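Local coordinates for protein PurR transcriptional regulator (Vibrio parahaemolyticus, PDB 3D8U) that probably acts as a LacI/PurR-family transcription factor that binds regulatory DNA through a separate helix-turn-helix region and senses an effector with a periplasmic-binding-protein-like domain, at residues S228-E233 with F264-R269. Residues are numbered along the deposited sequence; the frame is centred on the assembly and turned at random.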
# COMPACT_ATOMS: atom_id res chain seq x y z
N SER B 228 8.07 4.19 19.29
CA SER B 228 8.20 4.54 17.88
C SER B 228 9.47 3.91 17.40
O SER B 228 10.40 3.73 18.19
CB SER B 228 8.38 6.03 17.76
OG SER B 228 9.44 6.43 18.60
N LEU B 229 9.58 3.62 16.11
CA LEU B 229 10.78 2.88 15.74
C LEU B 229 11.77 3.51 14.80
O LEU B 229 11.43 4.04 13.75
CB LEU B 229 10.47 1.42 15.36
CG LEU B 229 9.15 1.03 14.71
CD1 LEU B 229 9.02 1.79 13.40
CD2 LEU B 229 9.13 -0.49 14.54
N THR B 230 13.02 3.39 15.21
CA THR B 230 14.16 3.79 14.42
C THR B 230 14.09 3.15 13.06
O THR B 230 14.05 1.94 12.94
CB THR B 230 15.45 3.32 15.11
OG1 THR B 230 15.67 4.12 16.27
CG2 THR B 230 16.64 3.42 14.19
N SER B 231 14.08 3.96 12.02
CA SER B 231 14.10 3.40 10.70
C SER B 231 14.73 4.31 9.66
O SER B 231 14.94 5.51 9.87
CB SER B 231 12.68 3.17 10.27
OG SER B 231 12.35 4.26 9.44
N ALA B 232 14.95 3.71 8.50
CA ALA B 232 15.55 4.37 7.37
C ALA B 232 14.45 4.87 6.50
O ALA B 232 13.51 4.13 6.25
CB ALA B 232 16.38 3.40 6.61
N GLU B 233 14.56 6.10 6.02
CA GLU B 233 13.52 6.66 5.18
C GLU B 233 14.07 7.09 3.86
O GLU B 233 15.26 7.32 3.76
CB GLU B 233 12.83 7.81 5.89
CG GLU B 233 11.95 7.34 7.04
CD GLU B 233 11.23 8.47 7.68
OE1 GLU B 233 11.24 9.57 7.11
OE2 GLU B 233 10.65 8.27 8.75
N PHE B 264 19.30 8.26 1.72
CA PHE B 264 18.30 7.99 2.75
C PHE B 264 18.64 8.68 4.07
O PHE B 264 19.77 9.07 4.28
CB PHE B 264 18.20 6.48 2.98
CG PHE B 264 19.34 5.92 3.74
CD1 PHE B 264 20.56 5.67 3.10
CD2 PHE B 264 19.22 5.64 5.09
CE1 PHE B 264 21.65 5.13 3.81
CE2 PHE B 264 20.33 5.10 5.81
CZ PHE B 264 21.54 4.86 5.16
N LYS B 265 17.67 8.85 4.96
CA LYS B 265 17.97 9.39 6.27
C LYS B 265 17.65 8.30 7.27
O LYS B 265 16.65 7.61 7.10
CB LYS B 265 17.14 10.64 6.59
CG LYS B 265 16.58 11.45 5.41
CD LYS B 265 17.62 12.34 4.80
CE LYS B 265 17.11 13.01 3.53
NZ LYS B 265 16.18 14.15 3.79
N LEU B 266 18.50 8.16 8.28
CA LEU B 266 18.24 7.32 9.44
C LEU B 266 17.62 8.11 10.62
O LEU B 266 18.34 8.61 11.49
CB LEU B 266 19.54 6.70 9.93
CG LEU B 266 19.57 5.37 10.68
CD1 LEU B 266 20.50 5.49 11.87
CD2 LEU B 266 18.21 4.91 11.14
N LYS B 267 16.29 8.18 10.65
CA LYS B 267 15.49 8.60 11.82
C LYS B 267 15.70 7.73 13.08
O LYS B 267 15.13 6.62 13.19
CB LYS B 267 13.99 8.57 11.46
CG LYS B 267 13.62 9.41 10.25
CD LYS B 267 14.11 10.85 10.43
CE LYS B 267 14.16 11.59 9.11
NZ LYS B 267 14.13 13.07 9.38
N ARG B 268 16.50 8.22 14.03
CA ARG B 268 16.75 7.50 15.27
C ARG B 268 15.59 7.76 16.20
O ARG B 268 15.34 8.91 16.53
CB ARG B 268 18.03 8.01 15.91
CG ARG B 268 19.28 7.84 15.06
CD ARG B 268 20.18 9.06 15.14
NE ARG B 268 21.56 8.70 14.79
CZ ARG B 268 22.03 8.63 13.54
NH1 ARG B 268 23.29 8.27 13.34
NH2 ARG B 268 21.25 8.90 12.50
N ARG B 269 14.85 6.72 16.59
CA ARG B 269 13.72 6.88 17.54
C ARG B 269 13.84 5.91 18.71
O ARG B 269 14.93 5.43 19.00
CB ARG B 269 12.38 6.67 16.86
CG ARG B 269 12.36 7.05 15.43
CD ARG B 269 10.97 6.88 15.00
NE ARG B 269 10.82 6.77 13.55
CZ ARG B 269 10.71 7.80 12.73
NH1 ARG B 269 10.77 9.05 13.20
NH2 ARG B 269 10.55 7.57 11.44
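R269 and E233 form the salt bridge of this contact, NH2 of the arginine lying 2.8 Å from OE2 of the glutamate in a weak bond. The two side chains cross at about a right angle, with the carboxylate and guanidinium planes 40° apart. R269 is extended from CG to NE, and its NE donates to the backbone O of L229 at 2.8 Å. NE stands above the carbonyl plane of L229. Two in-plane acceptors at the guanidinium edge help to set its rotation, while K267 CB sits over one face, displaced toward the rim. Backbone pairing joins strands 231-233 and 265-267 as a short antiparallel two-stranded ribbon against the four-stranded parallel sheet of the C-terminal subdomain of the periplasmic-binding-protein-like fold, T230 and A232 making backbone hydrogen bonds to C215 of edge strand 212-215; in sequence, helix 236-251 connects the two. E233 and K265 exchange both N-H...O bonds, S231 N donates to K267 O, and A232 faces L266 as a non-hydrogen-bonded pair. Beyond the ribbon T230 OG1, beside the backbone N (chi1 -72°), accepts a hydrogen bond from R269 N at 2.7 Å and is also hydrogen-bonded to T272 OG1. Next to the face that carries A232 and L266, T230 CG2 meets L266 CD2 at 3.7 Å and A232 CB approaches F264 CD2 at 3.9 Å. A232 and F264 both rest on V107 of helix 104-117.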